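Hypothetical protein (Geobacillus stearothermophilus, PDB 1SFS) is of unknown function but carries a glycoside hydrolase-like domain and is possibly a bacterial lysozyme. Local coordinates at residues Ala186-Gly191 / Gln202-Pro207; Val214-Arg219 / Asp227-Asp232. All blocks are in the same frame, centred on the assembly; numbering follows the deposited sequence.

Interaction 1: residues Ala186-Gly191 / Gln202-Pro207; sequences AAPRPG and QPAAPP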
loop_
_atom_site.group_PDB
_atom_site.type_symbol
_atom_site.label_atom_id
_atom_site.label_comp_id
_atom_site.label_asym_id
_atom_site.label_seq_id
_atom_site.Cartn_x
_atom_site.Cartn_y
_atom_site.Cartn_z
ATOM N N ALA A 186 -7.786 -4.065 -2.708
ATOM C CA ALA A 186 -8.289 -4.840 -1.599
ATOM C C ALA A 186 -9.468 -5.724 -1.941
ATOM O O ALA A 186 -10.187 -6.153 -1.049
ATOM C CB ALA A 186 -8.652 -3.897 -0.445
ATOM N N ALA A 187 -9.654 -6.065 -3.212
ATOM C CA ALA A 187 -10.751 -6.936 -3.632
ATOM C C ALA A 187 -10.339 -7.729 -4.852
ATOM O O ALA A 187 -9.525 -7.224 -5.653
ATOM C CB ALA A 187 -11.966 -6.070 -4.028
ATOM N N PRO A 188 -10.921 -8.888 -5.079
ATOM C CA PRO A 188 -11.750 -9.626 -4.110
ATOM C C PRO A 188 -10.872 -10.204 -3.023
ATOM O O PRO A 188 -9.631 -10.124 -3.076
ATOM C CB PRO A 188 -12.390 -10.732 -4.984
ATOM C CG PRO A 188 -11.332 -10.988 -5.995
ATOM C CD PRO A 188 -10.699 -9.658 -6.321
ATOM N N ARG A 189 -11.483 -10.810 -2.028
ATOM C CA ARG A 189 -10.787 -11.270 -0.850
ATOM C C ARG A 189 -11.150 -12.709 -0.535
ATOM O O ARG A 189 -11.953 -13.011 0.374
ATOM C CB ARG A 189 -11.179 -10.345 0.312
ATOM C CG ARG A 189 -10.349 -10.473 1.547
ATOM C CD ARG A 189 -10.755 -9.503 2.680
ATOM N NE ARG A 189 -10.646 -8.166 2.174
ATOM C CZ ARG A 189 -11.438 -7.138 2.363
ATOM N NH1 ARG A 189 -12.487 -7.204 3.167
ATOM N NH2 ARG A 189 -11.118 -6.012 1.726
ATOM N N PRO A 190 -10.649 -13.663 -1.317
ATOM C CA PRO A 190 -10.993 -15.079 -1.101
ATOM C C PRO A 190 -10.482 -15.610 0.229
ATOM O O PRO A 190 -11.087 -16.559 0.717
ATOM C CB PRO A 190 -10.310 -15.781 -2.272
ATOM C CG PRO A 190 -9.166 -14.869 -2.693
ATOM C CD PRO A 190 -9.785 -13.496 -2.487
ATOM N N GLY A 191 -9.465 -15.020 0.830
ATOM C CA GLY A 191 -8.993 -15.424 2.142
ATOM C C GLY A 191 -7.517 -15.705 2.163
ATOM O O GLY A 191 -6.877 -16.001 1.135
ATOM N N GLN A 202 -5.371 -11.988 -9.638
ATOM C CA GLN A 202 -6.625 -11.529 -10.239
ATOM C C GLN A 202 -7.284 -10.418 -9.422
ATOM O O GLN A 202 -8.476 -10.527 -9.043
ATOM C CB GLN A 202 -7.595 -12.709 -10.481
ATOM C CG GLN A 202 -7.816 -13.547 -9.275
ATOM C CD GLN A 202 -8.381 -14.930 -9.411
ATOM O OE1 GLN A 202 -7.737 -15.758 -8.775
ATOM N NE2 GLN A 202 -9.481 -15.163 -10.106
ATOM N N PRO A 203 -6.592 -9.325 -9.128
ATOM C CA PRO A 203 -7.275 -8.251 -8.370
ATOM C C PRO A 203 -8.401 -7.621 -9.171
ATOM O O PRO A 203 -8.330 -7.521 -10.413
ATOM C CB PRO A 203 -6.177 -7.223 -8.194
ATOM C CG PRO A 203 -5.233 -7.439 -9.289
ATOM C CD PRO A 203 -5.245 -8.945 -9.493
ATOM N N ALA A 204 -9.390 -7.131 -8.430
ATOM C CA ALA A 204 -10.383 -6.186 -9.020
ATOM C C ALA A 204 -9.669 -4.878 -9.363
ATOM O O ALA A 204 -8.796 -4.418 -8.648
ATOM C CB ALA A 204 -11.475 -5.915 -8.025
ATOM N N ALA A 205 -10.122 -4.257 -10.421
ATOM C CA ALA A 205 -9.565 -3.001 -10.895
ATOM C C ALA A 205 -10.668 -1.978 -11.088
ATOM O O ALA A 205 -11.794 -2.331 -11.353
ATOM C CB ALA A 205 -8.904 -3.253 -12.227
ATOM N N PRO A 206 -10.336 -0.689 -11.028
ATOM C CA PRO A 206 -11.335 0.314 -11.429
ATOM C C PRO A 206 -11.601 0.209 -12.900
ATOM O O PRO A 206 -10.816 -0.358 -13.652
ATOM C CB PRO A 206 -10.651 1.614 -11.109
ATOM C CG PRO A 206 -9.207 1.315 -11.228
ATOM C CD PRO A 206 -9.036 -0.086 -10.710
ATOM N N PRO A 207 -12.720 0.775 -13.379
ATOM C CA PRO A 207 -13.114 0.612 -14.786
ATOM C C PRO A 207 -12.453 1.600 -15.713
ATOM O O PRO A 207 -13.129 2.071 -16.626
ATOM C CB PRO A 207 -14.614 0.767 -14.704
ATOM C CG PRO A 207 -14.840 1.716 -13.613
ATOM C CD PRO A 207 -13.798 1.398 -12.589
#
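A187 is extended (phi -150°, psi 154°), and the peptide bond that joins it to P188 is cis. The cis bond puts A187 O and P188 CD on the same side of the chain, and both meet the backbone of A204. This is a loop-to-loop contact centred on a cis-proline. Both segments belong to the long connection between strands 182-185 and 211-218 of a sheet consistent with a TIM-barrel-like fold. No regular strand pairing is involved.

A single backbone hydrogen bond ties the two segments. A204 N donates to A187 O over 2.8 Å, with an N-H...O angle of 159°. S185 OG is within hydrogen-bonding reach of both A187 O and A204 O, and its one proton can serve only one of them fully at a time.

The methyl of A204 points toward 186-191. Its CB rests 3.3 Å from A187 O and 4.0 Å from A187 CB. T159 touches both alanine side chains from outside the two segments. The apolar part is small. P188 is exposed, and its ring lies against the backbone of 202-204 through one corner. P188 CD is 3.5 Å from A204 N, and the same P188 CD is 3.6 Å from Q202 O.

Interaction 2: residues Val214-Arg219 / Asp227-Asp232; sequences VWQYGR and DTNLAD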
loop_
_atom_site.group_PDB
_atom_site.type_symbol
_atom_site.label_atom_id
_atom_site.label_comp_id
_atom_site.label_asym_id
_atom_site.label_seq_id
_atom_site.Cartn_x
_atom_site.Cartn_y
_atom_site.Cartn_z
ATOM N N VAL A 214 -0.623 -4.598 -6.950
ATOM C CA VAL A 214 -0.674 -5.296 -5.675
ATOM C C VAL A 214 -2.103 -5.720 -5.424
ATOM O O VAL A 214 -3.029 -4.986 -5.774
ATOM C CB VAL A 214 -0.140 -4.470 -4.481
ATOM C CG1 VAL A 214 0.440 -5.393 -3.420
ATOM C CG2 VAL A 214 0.846 -3.393 -4.909
ATOM N N TRP A 215 -2.301 -6.852 -4.755
ATOM C CA TRP A 215 -3.605 -7.392 -4.466
ATOM C C TRP A 215 -3.593 -7.975 -3.047
ATOM O O TRP A 215 -2.867 -8.963 -2.803
ATOM C CB TRP A 215 -3.949 -8.494 -5.468
ATOM C CG TRP A 215 -5.260 -9.148 -5.232
ATOM C CD1 TRP A 215 -6.389 -8.642 -4.681
ATOM C CD2 TRP A 215 -5.595 -10.505 -5.556
ATOM N NE1 TRP A 215 -7.376 -9.575 -4.645
ATOM C CE2 TRP A 215 -6.908 -10.740 -5.173
ATOM C CE3 TRP A 215 -4.860 -11.553 -6.125
ATOM C CZ2 TRP A 215 -7.531 -11.980 -5.344
ATOM C CZ3 TRP A 215 -5.464 -12.788 -6.296
ATOM C CH2 TRP A 215 -6.780 -12.981 -5.907
ATOM N N GLN A 216 -4.376 -7.437 -2.148
ATOM C CA GLN A 216 -4.577 -8.021 -0.814
ATOM C C GLN A 216 -5.695 -9.061 -0.968
ATOM O O GLN A 216 -6.868 -8.699 -1.018
ATOM C CB GLN A 216 -4.891 -6.976 0.209
ATOM C CG GLN A 216 -4.793 -7.516 1.632
ATOM C CD GLN A 216 -5.199 -6.449 2.593
ATOM O OE1 GLN A 216 -6.379 -6.049 2.565
ATOM N NE2 GLN A 216 -4.267 -5.966 3.389
ATOM N N TYR A 217 -5.322 -10.329 -1.062
ATOM C CA TYR A 217 -6.310 -11.357 -1.300
ATOM C C TYR A 217 -6.873 -11.992 -0.040
ATOM O O TYR A 217 -7.860 -12.732 -0.109
ATOM C CB TYR A 217 -5.751 -12.422 -2.253
ATOM C CG TYR A 217 -4.715 -13.313 -1.669
ATOM C CD1 TYR A 217 -5.055 -14.491 -1.047
ATOM C CD2 TYR A 217 -3.356 -13.073 -1.788
ATOM C CE1 TYR A 217 -4.101 -15.342 -0.518
ATOM C CE2 TYR A 217 -2.390 -13.900 -1.272
ATOM C CZ TYR A 217 -2.760 -15.065 -0.633
ATOM O OH TYR A 217 -1.796 -15.889 -0.126
ATOM N N GLY A 218 -6.272 -11.689 1.115
ATOM C CA GLY A 218 -6.799 -12.169 2.355
ATOM C C GLY A 218 -6.378 -11.299 3.516
ATOM O O GLY A 218 -5.282 -10.716 3.494
ATOM N N ARG A 219 -7.216 -11.212 4.540
ATOM C CA ARG A 219 -6.907 -10.487 5.759
ATOM C C ARG A 219 -6.896 -11.450 6.934
ATOM O O ARG A 219 -7.688 -12.416 6.978
ATOM C CB ARG A 219 -7.915 -9.342 6.022
ATOM C CG ARG A 219 -7.797 -8.209 5.041
ATOM C CD ARG A 219 -8.837 -7.138 5.374
ATOM N NE ARG A 219 -8.693 -5.996 4.503
ATOM C CZ ARG A 219 -9.588 -4.994 4.506
ATOM N NH1 ARG A 219 -10.676 -4.924 5.256
ATOM N NH2 ARG A 219 -9.332 -4.003 3.673
ATOM N N ASP A 227 -1.833 -9.900 6.956
ATOM C CA ASP A 227 -2.631 -10.071 5.745
ATOM C C ASP A 227 -1.736 -10.608 4.646
ATOM O O ASP A 227 -0.521 -10.447 4.681
ATOM C CB ASP A 227 -3.220 -8.762 5.284
ATOM C CG ASP A 227 -3.925 -8.064 6.421
ATOM O OD1 ASP A 227 -3.662 -6.837 6.644
ATOM O OD2 ASP A 227 -4.763 -8.634 7.131
ATOM N N THR A 228 -2.334 -11.234 3.611
ATOM C CA THR A 228 -1.597 -11.827 2.529
ATOM C C THR A 228 -1.889 -11.138 1.201
ATOM O O THR A 228 -3.014 -10.794 0.871
ATOM C CB THR A 228 -1.847 -13.344 2.409
ATOM O OG1 THR A 228 -3.247 -13.603 2.241
ATOM C CG2 THR A 228 -1.373 -14.078 3.667
ATOM N N ASN A 229 -0.796 -10.972 0.428
ATOM C CA ASN A 229 -0.825 -10.191 -0.814
ATOM C C ASN A 229 -0.107 -10.934 -1.920
ATOM O O ASN A 229 0.796 -11.749 -1.686
ATOM C CB ASN A 229 -0.111 -8.861 -0.623
ATOM C CG ASN A 229 -0.758 -8.006 0.426
ATOM O OD1 ASN A 229 -1.767 -7.383 0.201
ATOM N ND2 ASN A 229 -0.134 -7.952 1.605
ATOM N N LEU A 230 -0.459 -10.571 -3.148
ATOM C CA LEU A 230 0.259 -10.906 -4.348
ATOM C C LEU A 230 0.596 -9.626 -5.103
ATOM O O LEU A 230 -0.143 -8.636 -4.999
ATOM C CB LEU A 230 -0.513 -11.844 -5.249
ATOM C CG LEU A 230 -0.695 -13.271 -4.710
ATOM C CD1 LEU A 230 -1.853 -13.947 -5.417
ATOM C CD2 LEU A 230 0.584 -14.039 -4.881
ATOM N N ALA A 231 1.637 -9.644 -5.891
ATOM C CA ALA A 231 2.057 -8.457 -6.657
ATOM C C ALA A 231 2.498 -8.819 -8.045
ATOM O O ALA A 231 3.021 -9.904 -8.303
ATOM C CB ALA A 231 3.174 -7.716 -5.953
ATOM N N ASP A 232 2.372 -7.845 -8.935
ATOM C CA ASP A 232 3.044 -7.817 -10.200
ATOM C C ASP A 232 4.523 -7.519 -9.937
ATOM O O ASP A 232 4.853 -6.648 -9.131
ATOM C CB ASP A 232 2.409 -6.710 -11.038
ATOM C CG ASP A 232 2.881 -6.601 -12.488
ATOM O OD1 ASP A 232 4.072 -6.326 -12.679
ATOM O OD2 ASP A 232 2.062 -6.771 -13.384
#
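Y217 lays its ring across T228, and T228 OG1 sits over one face of it, offset toward the rim. CG of Y217 stands between the backbone N and the carbonyl carbon (chi1 72°), which turns the ring that way. The strands form an antiparallel beta hairpin with a classic bulge, where Y217 and G218 both face T228. Their amides each make a weak bond to T228 O. T228 N answers with a 3.0 Å bond to G218 O.

W215 and L230 are a hydrogen-bonded pair, and their side chains run side by side, pointing the same way. W215 CZ3 meets L230 CD1 at 3.9 Å. Y217 CB covers the centre of the indole, and Y217 CE2 reaches L230 CG at 3.9 Å. Y217 OH bonds T193 and W30 beyond the hairpin. A leucine in place of Y217 would probably leave the T228 hydroxyl without its ring cover and strand those two polar partners.

Q216 and N229 lie on the other face of the sheet. N229 OD1 lies 3.2 Å from Q216 CB, and its hydrogen bond goes to W184 NE1. R219 NE donates to Q216 OE1 at 3.0 Å, almost straight at 174°, and Y155 OH bonds both that oxygen and R219 NH2. Q216 NE2 and N229 ND2 both bond D33 OD2. These bonds hold the Q216 amide at both ends, which probably fixes its rotation.

Interaction 1 comes first along the chain and closes before interaction 2 opens. Their centres are about 9 Å apart, on the same side of the chain's centre. The 186-191 and 202-207 segments lie in the loop between strands 182-185 and 211-218. Interaction 2 pairs strand 211-218 with the last strand, 227-231. The two contacts touch directly. W215 NE1 probably bonds P188 O at 2.8 Å, and G191 N probably bonds Y217 O at 2.9 Å. P203 and Q202 also touch W215. A surface loop is thus fastened to the buried hairpin that follows it, within one glycoside hydrolase-like domain.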